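Local coordinates for uncharacterized protein Atu2452 (Agrobacterium tumefaciens, PDB 2R8B), which is of unknown function but probably works as an alpha/beta-hydrolase of the dienelactone hydrolase family, perhaps cleaving esters, at residues 54-59 against 89-94; 61-66 against 142-147; 83-88 against 239-244; 169-174 against 189-194. All coordinates share one frame; numbering follows the deposited sequence.

Contact 1 (54-59 against 89-94); sequences KSRAGV and ATILSP
Lys54 N donates to Ser93 O over 2.7 Å, the shortest bond of an antiparallel pairing at the edge of the alpha/beta-hydrolase-fold sheet. The donor sits well above the plane of that carbonyl, 37° out of it. Ser93 N answers to Lys54 O at 2.9 Å, closing a hydrogen-bonded pair. Two residues on, Arg56 and Ile91 form the second such pair, with Arg56 N bonded to Ile91 O and Ile91 N to Arg56 O. Between them Ser55 faces Leu92 as a non-hydrogen-bonded pair, and its CA-H points at Ile91 O, which therefore takes a second, weaker contact at 3.1 Å. Strand 53-56 is an outermost strand of the sheet, and the one antiparallel to the rest; strand 90-94 is bonded on its other side to strand 64-68.

Lys54, Arg56, Ile91 and Ser93 share one face, where Phe79 of helix 75-85 lies against Lys54, Arg56 and Ile91. Ser93 OG bonds to Glu75 O of the same helix. Ser55 and Leu92 point to the other face, toward helix 117-138. Beyond the paired residues the chain swings close over Thr90, with Thr90 CB packed on the backbone of Gly58.

Arg56 holds CG anti to its backbone N (chi1 -159°); the chain bends again at chi2 and chi3, and the guanidinium lies by Ala89 and Ile91. Its NH1 is hydrogen-bonded to Pro87 O. Ala89 O lies over one face of the guanidinium, 3.7 Å from Arg56 CZ and displaced toward the rim.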
loop_
_atom_site.group_PDB
_atom_site.type_symbol
_atom_site.label_atom_id
_atom_site.label_comp_id
_atom_site.label_asym_id
_atom_site.label_seq_id
_atom_site.Cartn_x
_atom_site.Cartn_y
_atom_site.Cartn_z
ATOM N N LYS A 54 10.560 -5.829 -9.236
ATOM C CA LYS A 54 11.935 -5.487 -8.876
ATOM C C LYS A 54 12.228 -5.866 -7.399
ATOM O O LYS A 54 11.308 -5.869 -6.557
ATOM C CB LYS A 54 12.192 -3.996 -9.107
ATOM C CG LYS A 54 12.531 -3.635 -10.536
ATOM C CD LYS A 54 13.842 -2.823 -10.635
ATOM C CE LYS A 54 14.169 -2.474 -12.095
ATOM N NZ LYS A 54 14.834 -3.612 -12.779
ATOM N N SER A 55 13.495 -6.172 -7.082
ATOM C CA SER A 55 13.924 -6.331 -5.682
ATOM C C SER A 55 15.330 -5.820 -5.379
ATOM O O SER A 55 16.222 -5.884 -6.219
ATOM C CB SER A 55 13.788 -7.783 -5.222
ATOM O OG SER A 55 14.396 -8.660 -6.146
ATOM N N ARG A 56 15.530 -5.341 -4.155
ATOM C CA ARG A 56 16.867 -4.954 -3.681
ATOM C C ARG A 56 17.029 -5.567 -2.295
ATOM O O ARG A 56 16.373 -5.129 -1.341
ATOM C CB ARG A 56 16.978 -3.426 -3.639
ATOM C CG ARG A 56 18.359 -2.864 -3.659
ATOM C CD ARG A 56 18.838 -2.433 -2.291
ATOM N NE ARG A 56 18.096 -1.295 -1.759
ATOM C CZ ARG A 56 18.350 -0.722 -0.579
ATOM N NH1 ARG A 56 19.373 -1.183 0.169
ATOM N NH2 ARG A 56 17.590 0.302 -0.138
ATOM N N ALA A 57 17.835 -6.624 -2.212
ATOM C CA ALA A 57 18.096 -7.349 -0.965
ATOM C C ALA A 57 18.640 -6.412 0.107
ATOM O O ALA A 57 19.634 -5.729 -0.100
ATOM C CB ALA A 57 19.073 -8.514 -1.197
ATOM N N GLY A 58 17.966 -6.361 1.252
ATOM C CA GLY A 58 18.424 -5.538 2.373
ATOM C C GLY A 58 19.103 -6.349 3.470
ATOM O O GLY A 58 19.258 -7.588 3.362
ATOM N N VAL A 59 19.494 -5.634 4.528
ATOM C CA VAL A 59 20.058 -6.255 5.715
ATOM C C VAL A 59 19.026 -7.092 6.484
ATOM O O VAL A 59 17.861 -6.695 6.597
ATOM C CB VAL A 59 20.735 -5.190 6.585
ATOM C CG1 VAL A 59 20.525 -5.468 8.101
ATOM C CG2 VAL A 59 22.260 -5.148 6.216
ATOM N N ALA A 89 16.536 -1.090 3.877
ATOM C CA ALA A 89 15.398 -1.980 3.950
ATOM C C ALA A 89 15.582 -2.917 2.791
ATOM O O ALA A 89 16.231 -2.544 1.808
ATOM C CB ALA A 89 14.085 -1.191 3.806
ATOM N N THR A 90 15.052 -4.129 2.899
ATOM C CA THR A 90 14.973 -4.950 1.718
ATOM C C THR A 90 13.770 -4.454 0.938
ATOM O O THR A 90 12.731 -4.183 1.522
ATOM C CB THR A 90 15.047 -6.507 1.959
ATOM O OG1 THR A 90 14.070 -7.145 1.130
ATOM C CG2 THR A 90 14.966 -6.949 3.499
ATOM N N ILE A 91 13.930 -4.239 -0.366
ATOM C CA ILE A 91 12.917 -3.487 -1.117
ATOM C C ILE A 91 12.299 -4.254 -2.231
ATOM O O ILE A 91 12.970 -4.836 -3.084
ATOM C CB ILE A 91 13.434 -2.149 -1.657
ATOM C CG1 ILE A 91 13.410 -1.137 -0.529
ATOM C CG2 ILE A 91 12.514 -1.590 -2.759
ATOM C CD1 ILE A 91 14.542 -0.200 -0.603
ATOM N N LEU A 92 10.994 -4.179 -2.281
ATOM C CA LEU A 92 10.272 -5.076 -3.101
ATOM C C LEU A 92 9.189 -4.329 -3.892
ATOM O O LEU A 92 8.353 -3.644 -3.326
ATOM C CB LEU A 92 9.722 -6.106 -2.143
ATOM C CG LEU A 92 9.161 -7.328 -2.790
ATOM C CD1 LEU A 92 9.333 -8.442 -1.817
ATOM C CD2 LEU A 92 7.682 -6.948 -2.991
ATOM N N SER A 93 9.215 -4.415 -5.209
ATOM C CA SER A 93 8.284 -3.596 -5.986
ATOM C C SER A 93 7.733 -4.333 -7.213
ATOM O O SER A 93 8.408 -4.445 -8.240
ATOM C CB SER A 93 8.935 -2.262 -6.355
ATOM O OG SER A 93 8.367 -1.734 -7.528
ATOM N N PRO A 94 6.501 -4.849 -7.087
ATOM C CA PRO A 94 5.868 -5.657 -8.109
ATOM C C PRO A 94 5.087 -4.822 -9.096
ATOM O O PRO A 94 4.582 -3.721 -8.737
ATOM C CB PRO A 94 4.887 -6.517 -7.310
ATOM C CG PRO A 94 4.665 -5.763 -6.009
ATOM C CD PRO A 94 5.627 -4.654 -5.915
#

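Contact 2 (61-66 against 142-147); sequences GAPLFV and PVIGLG
Two neighbouring parallel strands in the middle of the alpha/beta-hydrolase sheet meet here, and the second, 143-148, runs into the probable nucleophile elbow that begins at Gly147. Strand 64-68 lies beside it; the segments 64-66 and 143-147 run 17° apart. Leu64 stands opposite Val143, Phe65 opposite Ile144 and Val66 opposite Gly145. Leu64 and Val66 do the bonding on one strand: Leu64 N reaches Pro142 O at 2.8 Å, nearly in line with the carbonyl, and Leu64 O takes Ile144 N in an almost straight bond of 173°. Val66 repeats the scheme, its N bonded to Ile144 O and its O receiving Leu146 N at 3.0 Å.

On the face carrying Leu64, Val66 and Val143, Leu64 and Val143 run alongside each other in the same direction, with Leu64 CB 3.9 Å from Val143 CG1; Ile131 of helix 117-138 covers all three. On the other face the Phe65 ring works with one rim. CG stands anti to the backbone N (chi1 -161°), and from there the ring crosses Ile144 and Leu146 obliquely. Phe65 CE1 touches Ile144 CG2 and, two residues on, lies 3.8 Å from Leu146 CB. Leu244 of helix 234-244 packs on Phe65 and Ile144. Nearer the start of the strands, Pro63 CB meets Ile144 CD1 at 3.9 Å.

Phe65 turns its backbone to strand 90-94, so strand 64-68 is bonded on both sides. Strand 143-148 is likewise bonded and buried between apolar faces where it leads into the probable elbow.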
loop_
_atom_site.group_PDB
_atom_site.type_symbol
_atom_site.label_atom_id
_atom_site.label_comp_id
_atom_site.label_asym_id
_atom_site.label_seq_id
_atom_site.Cartn_x
_atom_site.Cartn_y
_atom_site.Cartn_z
ATOM N N GLY A 61 16.791 -8.366 9.252
ATOM C CA GLY A 61 16.266 -7.742 10.453
ATOM C C GLY A 61 15.718 -6.358 10.163
ATOM O O GLY A 61 14.881 -5.799 10.946
ATOM N N ALA A 62 16.179 -5.823 9.031
ATOM C CA ALA A 62 15.687 -4.574 8.512
ATOM C C ALA A 62 14.318 -4.761 7.803
ATOM O O ALA A 62 13.952 -5.890 7.378
ATOM C CB ALA A 62 16.706 -3.972 7.582
ATOM N N PRO A 63 13.546 -3.657 7.681
ATOM C CA PRO A 63 12.198 -3.760 7.108
ATOM C C PRO A 63 12.165 -4.414 5.735
ATOM O O PRO A 63 13.163 -4.381 5.007
ATOM C CB PRO A 63 11.741 -2.299 7.006
ATOM C CG PRO A 63 12.550 -1.586 8.092
ATOM C CD PRO A 63 13.888 -2.271 8.090
ATOM N N LEU A 64 11.025 -5.043 5.453
ATOM C CA LEU A 64 10.557 -5.414 4.133
ATOM C C LEU A 64 9.721 -4.232 3.641
ATOM O O LEU A 64 8.657 -3.932 4.198
ATOM C CB LEU A 64 9.626 -6.631 4.217
ATOM C CG LEU A 64 9.695 -7.747 3.181
ATOM C CD1 LEU A 64 8.324 -8.068 2.735
ATOM C CD2 LEU A 64 10.565 -7.425 1.965
ATOM N N PHE A 65 10.198 -3.544 2.617
ATOM C CA PHE A 65 9.462 -2.407 2.141
ATOM C C PHE A 65 8.794 -2.810 0.841
ATOM O O PHE A 65 9.472 -3.010 -0.163
ATOM C CB PHE A 65 10.391 -1.245 1.887
ATOM C CG PHE A 65 9.700 0.064 1.835
ATOM C CD1 PHE A 65 8.325 0.140 1.816
ATOM C CD2 PHE A 65 10.420 1.227 1.805
ATOM C CE1 PHE A 65 7.692 1.362 1.782
ATOM C CE2 PHE A 65 9.792 2.458 1.765
ATOM C CZ PHE A 65 8.439 2.528 1.755
ATOM N N VAL A 66 7.476 -2.947 0.840
ATOM C CA VAL A 66 6.777 -3.257 -0.405
ATOM C C VAL A 66 6.047 -2.011 -0.897
ATOM O O VAL A 66 5.453 -1.296 -0.096
ATOM C CB VAL A 66 5.883 -4.521 -0.283
ATOM C CG1 VAL A 66 5.080 -4.499 0.974
ATOM C CG2 VAL A 66 4.986 -4.678 -1.488
ATOM N N PRO A 142 10.414 -5.755 10.217
ATOM C CA PRO A 142 9.098 -5.089 10.063
ATOM C C PRO A 142 8.590 -5.113 8.618
ATOM O O PRO A 142 9.413 -5.059 7.703
ATOM C CB PRO A 142 9.401 -3.652 10.504
ATOM C CG PRO A 142 10.582 -3.807 11.448
ATOM C CD PRO A 142 11.422 -4.835 10.768
ATOM N N VAL A 143 7.275 -5.219 8.382
ATOM C CA VAL A 143 6.818 -4.992 7.009
ATOM C C VAL A 143 6.194 -3.631 6.882
ATOM O O VAL A 143 5.356 -3.199 7.690
ATOM C CB VAL A 143 5.922 -6.095 6.375
ATOM C CG1 VAL A 143 6.569 -7.459 6.444
ATOM C CG2 VAL A 143 4.709 -6.184 7.080
ATOM N N ILE A 144 6.646 -2.938 5.864
ATOM C CA ILE A 144 6.195 -1.599 5.608
ATOM C C ILE A 144 5.721 -1.591 4.186
ATOM O O ILE A 144 6.296 -2.263 3.337
ATOM C CB ILE A 144 7.332 -0.608 5.768
ATOM C CG1 ILE A 144 7.908 -0.764 7.167
ATOM C CG2 ILE A 144 6.843 0.796 5.514
ATOM C CD1 ILE A 144 8.838 0.310 7.550
ATOM N N GLY A 145 4.661 -0.837 3.929
ATOM C CA GLY A 145 4.117 -0.733 2.601
ATOM C C GLY A 145 3.787 0.690 2.327
ATOM O O GLY A 145 3.520 1.513 3.234
ATOM N N LEU A 146 3.798 0.980 1.047
ATOM C CA LEU A 146 3.445 2.277 0.540
ATOM C C LEU A 146 2.752 2.041 -0.783
ATOM O O LEU A 146 3.234 1.277 -1.610
ATOM C CB LEU A 146 4.700 3.128 0.363
ATOM C CG LEU A 146 4.381 4.463 -0.309
ATOM C CD1 LEU A 146 5.336 5.535 0.146
ATOM C CD2 LEU A 146 4.410 4.295 -1.826
ATOM N N GLY A 147 1.628 2.707 -0.993
ATOM C CA GLY A 147 0.851 2.533 -2.223
ATOM C C GLY A 147 0.251 3.842 -2.637
ATOM O O GLY A 147 -0.027 4.729 -1.801
#

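Contact 3 (83-88 against 239-244); sequences ARLLPQ and AVRGFL
Leu85 extends CD1 away from its own backbone, anti to CA (chi2 164°), and Val240 holds CG1 anti to its backbone N (chi1 173°), which sets these two methyls against each other at 4.0 Å. In this way the end of helix 75-85 meets helix 234-244, two helices that flank the same face of the alpha/beta-hydrolase sheet. No hydrogen bond crosses between the segments, and the contact is mostly apolar packing centred on Leu85.

Leu85 points toward the second helix and lies at about a right angle to each of three side chains, one turn of helix apart at the extremes. Its CD1 touches both Val240 CG1 and Leu244 CD1, the latter 4.1 Å away. Its other methyl, CD2, rests on the aliphatic part of Arg241, 3.6 Å from Arg241 CG. The polar end of Arg241 turns elsewhere and forms a salt bridge with Asp238. Arg84 NH1 comes no nearer than 5.7 Å to Arg241 NH1, so the two like charges are neighbours without touching.

Below this layer, Val240 packs on Leu146 and Leu244 on Phe65 and Ile144, tying the helix to the strands beneath. Leu86, just past the helix end, also lies on Phe65 and Ile144, and so shares this floor with Leu244. Its CG is placed beside the backbone N (chi1 -76°), and the branch beyond it brings Leu86 CD2 to 3.8 Å from Leu244 O.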
loop_
_atom_site.group_PDB
_atom_site.type_symbol
_atom_site.label_atom_id
_atom_site.label_comp_id
_atom_site.label_asym_id
_atom_site.label_seq_id
_atom_site.Cartn_x
_atom_site.Cartn_y
_atom_site.Cartn_z
ATOM N N ALA A 83 14.061 3.088 -2.312
ATOM C CA ALA A 83 15.425 2.677 -1.968
ATOM C C ALA A 83 16.089 3.819 -1.209
ATOM O O ALA A 83 16.744 3.620 -0.165
ATOM C CB ALA A 83 16.239 2.287 -3.226
ATOM N N ARG A 84 15.885 5.007 -1.778
ATOM C CA ARG A 84 16.250 6.295 -1.216
ATOM C C ARG A 84 15.591 6.449 0.163
ATOM O O ARG A 84 16.193 6.980 1.069
ATOM C CB ARG A 84 15.749 7.405 -2.156
ATOM C CG ARG A 84 16.740 8.529 -2.583
ATOM C CD ARG A 84 15.942 9.861 -2.960
ATOM N NE ARG A 84 15.133 9.767 -4.193
ATOM C CZ ARG A 84 13.816 9.556 -4.241
ATOM N NH1 ARG A 84 13.107 9.419 -3.121
ATOM N NH2 ARG A 84 13.201 9.484 -5.416
ATOM N N LEU A 85 14.368 5.972 0.342
ATOM C CA LEU A 85 13.733 6.201 1.626
ATOM C C LEU A 85 14.242 5.357 2.788
ATOM O O LEU A 85 14.353 5.850 3.899
ATOM C CB LEU A 85 12.226 6.050 1.529
ATOM C CG LEU A 85 11.572 7.353 1.125
ATOM C CD1 LEU A 85 10.143 7.112 0.659
ATOM C CD2 LEU A 85 11.640 8.292 2.299
ATOM N N LEU A 86 14.483 4.074 2.565
ATOM C CA LEU A 86 14.924 3.211 3.644
ATOM C C LEU A 86 16.196 2.534 3.171
ATOM O O LEU A 86 16.203 1.451 2.551
ATOM C CB LEU A 86 13.816 2.267 4.117
ATOM C CG LEU A 86 12.768 2.983 4.993
ATOM C CD1 LEU A 86 11.479 2.194 5.096
ATOM C CD2 LEU A 86 13.298 3.344 6.382
ATOM N N PRO A 87 17.299 3.207 3.464
ATOM C CA PRO A 87 18.524 3.040 2.730
ATOM C C PRO A 87 18.913 1.580 2.770
ATOM O O PRO A 87 19.694 1.110 1.933
ATOM C CB PRO A 87 19.525 3.882 3.538
ATOM C CG PRO A 87 18.675 4.881 4.286
ATOM C CD PRO A 87 17.427 4.135 4.602
ATOM N N GLN A 88 18.388 0.856 3.750
ATOM C CA GLN A 88 18.853 -0.499 3.948
ATOM C C GLN A 88 17.755 -1.494 4.223
ATOM O O GLN A 88 18.008 -2.609 4.692
ATOM C CB GLN A 88 19.962 -0.550 4.988
ATOM C CG GLN A 88 19.640 -0.133 6.440
ATOM C CD GLN A 88 20.805 -0.675 7.343
ATOM O OE1 GLN A 88 21.539 0.110 7.981
ATOM N NE2 GLN A 88 21.014 -2.024 7.341
ATOM N N ALA A 239 5.650 14.525 4.333
ATOM C CA ALA A 239 5.013 13.758 5.381
ATOM C C ALA A 239 5.443 12.281 5.299
ATOM O O ALA A 239 5.593 11.629 6.336
ATOM C CB ALA A 239 3.484 13.927 5.304
ATOM N N VAL A 240 5.656 11.769 4.078
ATOM C CA VAL A 240 6.140 10.410 3.918
ATOM C C VAL A 240 7.517 10.295 4.556
ATOM O O VAL A 240 7.771 9.409 5.342
ATOM C CB VAL A 240 6.215 9.986 2.469
ATOM C CG1 VAL A 240 6.896 8.633 2.373
ATOM C CG2 VAL A 240 4.830 9.859 1.884
ATOM N N ARG A 241 8.383 11.236 4.246
ATOM C CA ARG A 241 9.731 11.229 4.775
ATOM C C ARG A 241 9.775 11.343 6.283
ATOM O O ARG A 241 10.485 10.584 6.933
ATOM C CB ARG A 241 10.560 12.323 4.152
ATOM C CG ARG A 241 11.355 11.850 3.034
ATOM C CD ARG A 241 12.484 12.835 2.844
ATOM N NE ARG A 241 11.846 14.102 2.552
ATOM C CZ ARG A 241 11.586 14.528 1.321
ATOM N NH1 ARG A 241 11.989 13.795 0.280
ATOM N NH2 ARG A 241 10.942 15.687 1.141
ATOM N N GLY A 242 9.049 12.306 6.839
ATOM C CA GLY A 242 8.899 12.398 8.291
ATOM C C GLY A 242 8.306 11.130 8.914
ATOM O O GLY A 242 8.756 10.705 9.984
ATOM N N PHE A 243 7.336 10.502 8.241
ATOM C CA PHE A 243 6.640 9.338 8.795
ATOM C C PHE A 243 7.545 8.104 8.893
ATOM O O PHE A 243 7.676 7.517 9.961
ATOM C CB PHE A 243 5.349 9.058 8.003
ATOM C CG PHE A 243 4.613 7.804 8.422
ATOM C CD1 PHE A 243 3.708 7.831 9.475
ATOM C CD2 PHE A 243 4.815 6.596 7.729
ATOM C CE1 PHE A 243 3.009 6.665 9.848
ATOM C CE2 PHE A 243 4.121 5.400 8.076
ATOM C CZ PHE A 243 3.233 5.422 9.148
ATOM N N LEU A 244 8.207 7.741 7.802
ATOM C CA LEU A 244 9.077 6.568 7.779
ATOM C C LEU A 244 10.427 6.755 8.416
ATOM O O LEU A 244 11.213 5.794 8.489
ATOM C CB LEU A 244 9.310 6.117 6.350
ATOM C CG LEU A 244 8.080 5.703 5.548
ATOM C CD1 LEU A 244 8.501 5.630 4.121
ATOM C CD2 LEU A 244 7.430 4.390 6.000
#

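Contact 4 (169-174 against 189-194); sequences AVLMHP and RRVLIT
Leu171 and Ile193 form the apolar centre, crossing obliquely on one face of the sheet with Leu171 CD1 4.1 Å from Ile193 CG1. The Pro174 ring comes across Ile193 at about a right angle and sets CG against Ile193 CG2 at 3.7 Å. Ala169 and Val191 continue this face, which helices 150-161 and 204-217 cover. The opposite face carries Val170 with Leu192, whose CB atoms lie 4.0 Å apart, and then Met172, a selenomethionine, with Thr194; helix 234-244 packs over them.

The two strands, 168-172 and 190-196, are parallel neighbours in the alpha/beta-hydrolase sheet. Ala169 N bonds to Arg190 O and Leu192 N to Ala169 O; Leu171 N then reaches Leu192 O at 2.6 Å, and Thr194 N bonds to Leu171 O. A fifth bond, His173 N to Thr194 O at 2.8 Å, carries the pairing past the end of the first strand.

At this polar edge Thr194 O also lies over one face of the His173 ring, displaced toward the rim, 3.9 Å from His173 CD2. Thr194 OG1 sits between its backbone N and carbonyl carbon (chi1 72°), which brings it to 3.6 Å from Met172 CB, and it is hydrogen-bonded to Glu236. His173 NE2 bonds to Glu236 as well, and ND1 to Asp199, the acid of a probable triad with Ser149 and His230. The two bonds, one at each nitrogen, fix the rotation of the ring beside the likely active site.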
loop_
_atom_site.group_PDB
_atom_site.type_symbol
_atom_site.label_atom_id
_atom_site.label_comp_id
_atom_site.label_asym_id
_atom_site.label_seq_id
_atom_site.Cartn_x
_atom_site.Cartn_y
_atom_site.Cartn_z
ATOM N N ALA A 169 2.195 1.588 7.203
ATOM C CA ALA A 169 1.697 1.657 5.844
ATOM C C ALA A 169 1.466 3.087 5.416
ATOM O O ALA A 169 0.955 3.896 6.200
ATOM C CB ALA A 169 0.420 0.844 5.710
ATOM N N VAL A 170 1.855 3.444 4.199
ATOM C CA VAL A 170 1.400 4.744 3.775
ATOM C C VAL A 170 0.448 4.612 2.620
ATOM O O VAL A 170 0.728 3.919 1.637
ATOM C CB VAL A 170 2.519 5.805 3.630
ATOM C CG1 VAL A 170 3.886 5.230 3.910
ATOM C CG2 VAL A 170 2.438 6.531 2.318
ATOM N N LEU A 171 -0.735 5.194 2.781
ATOM C CA LEU A 171 -1.740 5.115 1.738
ATOM C C LEU A 171 -1.846 6.431 0.992
ATOM O O LEU A 171 -2.257 7.439 1.548
ATOM C CB LEU A 171 -3.069 4.728 2.346
ATOM C CG LEU A 171 -3.020 3.470 3.226
ATOM C CD1 LEU A 171 -4.361 3.259 3.880
ATOM C CD2 LEU A 171 -2.619 2.219 2.457
HETATM N N MSE A 172 -1.446 6.445 -0.267
HETATM C CA MSE A 172 -1.513 7.691 -1.004
HETATM C C MSE A 172 -2.759 7.753 -1.860
HETATM O O MSE A 172 -2.891 7.039 -2.842
HETATM C CB MSE A 172 -0.214 7.872 -1.781
HETATM C CG MSE A 172 0.940 7.807 -0.819
HETATM SE SE MSE A 172 2.599 8.272 -1.630
HETATM C CE MSE A 172 2.717 10.198 -1.172
ATOM N N HIS A 173 -3.706 8.590 -1.447
ATOM C CA HIS A 173 -4.923 8.734 -2.171
ATOM C C HIS A 173 -5.588 7.364 -2.297
ATOM O O HIS A 173 -5.729 6.866 -3.393
ATOM C CB HIS A 173 -4.650 9.346 -3.546
ATOM C CG HIS A 173 -4.070 10.726 -3.479
ATOM N ND1 HIS A 173 -4.811 11.866 -3.711
ATOM C CD2 HIS A 173 -2.819 11.153 -3.195
ATOM C CE1 HIS A 173 -4.049 12.933 -3.566
ATOM N NE2 HIS A 173 -2.832 12.525 -3.253
ATOM N N PRO A 174 -5.976 6.744 -1.169
ATOM C CA PRO A 174 -6.800 5.545 -1.219
ATOM C C PRO A 174 -8.237 5.863 -1.581
ATOM O O PRO A 174 -8.665 7.030 -1.481
ATOM C CB PRO A 174 -6.794 5.074 0.228
ATOM C CG PRO A 174 -6.703 6.347 0.987
ATOM C CD PRO A 174 -5.679 7.115 0.224
ATOM N N ARG A 189 1.160 -0.703 15.016
ATOM C CA ARG A 189 0.879 -0.346 13.629
ATOM C C ARG A 189 0.846 1.153 13.528
ATOM O O ARG A 189 0.353 1.834 14.426
ATOM C CB ARG A 189 -0.448 -0.888 13.184
ATOM C CG ARG A 189 -0.366 -2.028 12.261
ATOM C CD ARG A 189 -1.178 -1.618 11.036
ATOM N NE ARG A 189 -2.250 -0.640 11.312
ATOM C CZ ARG A 189 -3.547 -0.806 10.985
ATOM N NH1 ARG A 189 -3.944 -1.935 10.377
ATOM N NH2 ARG A 189 -4.438 0.156 11.241
ATOM N N ARG A 190 1.410 1.675 12.458
ATOM C CA ARG A 190 1.315 3.091 12.194
ATOM C C ARG A 190 0.867 3.232 10.772
ATOM O O ARG A 190 1.512 2.651 9.862
ATOM C CB ARG A 190 2.661 3.765 12.375
ATOM C CG ARG A 190 2.988 3.957 13.839
ATOM C CD ARG A 190 4.353 4.531 14.097
ATOM N NE ARG A 190 4.526 5.937 13.696
ATOM C CZ ARG A 190 5.415 6.363 12.776
ATOM N NH1 ARG A 190 6.196 5.500 12.118
ATOM N NH2 ARG A 190 5.530 7.659 12.494
ATOM N N VAL A 191 -0.213 3.986 10.561
ATOM C CA VAL A 191 -0.541 4.359 9.203
ATOM C C VAL A 191 -0.669 5.842 8.867
ATOM O O VAL A 191 -1.192 6.658 9.659
ATOM C CB VAL A 191 -1.668 3.465 8.543
ATOM C CG1 VAL A 191 -2.185 2.401 9.481
ATOM C CG2 VAL A 191 -2.718 4.274 7.872
ATOM N N LEU A 192 -0.168 6.149 7.663
ATOM C CA LEU A 192 -0.260 7.483 7.074
ATOM C C LEU A 192 -1.179 7.506 5.859
ATOM O O LEU A 192 -0.953 6.779 4.891
ATOM C CB LEU A 192 1.123 7.953 6.638
ATOM C CG LEU A 192 1.096 9.277 5.888
ATOM C CD1 LEU A 192 0.420 10.314 6.696
ATOM C CD2 LEU A 192 2.469 9.723 5.578
ATOM N N ILE A 193 -2.206 8.339 5.893
ATOM C CA ILE A 193 -3.003 8.571 4.703
ATOM C C ILE A 193 -2.726 9.973 4.178
ATOM O O ILE A 193 -2.732 10.950 4.958
ATOM C CB ILE A 193 -4.466 8.396 4.981
ATOM C CG1 ILE A 193 -4.710 7.001 5.575
ATOM C CG2 ILE A 193 -5.239 8.499 3.677
ATOM C CD1 ILE A 193 -6.002 6.834 6.394
ATOM N N THR A 194 -2.462 10.083 2.879
ATOM C CA THR A 194 -2.298 11.375 2.260
ATOM C C THR A 194 -3.416 11.497 1.256
ATOM O O THR A 194 -3.754 10.545 0.538
ATOM C CB THR A 194 -0.958 11.476 1.490
ATOM O OG1 THR A 194 -1.036 10.666 0.305
ATOM C CG2 THR A 194 0.266 10.989 2.337
#

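Overall arrangement
Contacts 1, 2 and 4 belong to one mixed seven-stranded sheet, and contact 3 joins two helices packed on one of its faces. Strand 90-94 of contact 1 neighbours strand 64-68 of contact 2, and strand 143-148 neighbours strand 168-172 of contact 4, so backbone bonds run on from one contact to the next. Centres of contacts 1 and 2 are about 9 Å apart, those of 1 and 4 about 20 Å. Contact 3 touches the other three, at 11 to 14 Å between centres. Along the chain, contacts 1, 2 and 3 interlace, while contact 4 lies between the segments of contact 3. Contacts 2 and 4 include strands leading to the probable catalytic residues, whereas contacts 1 and 3 belong to the sheet edge and the helix layer.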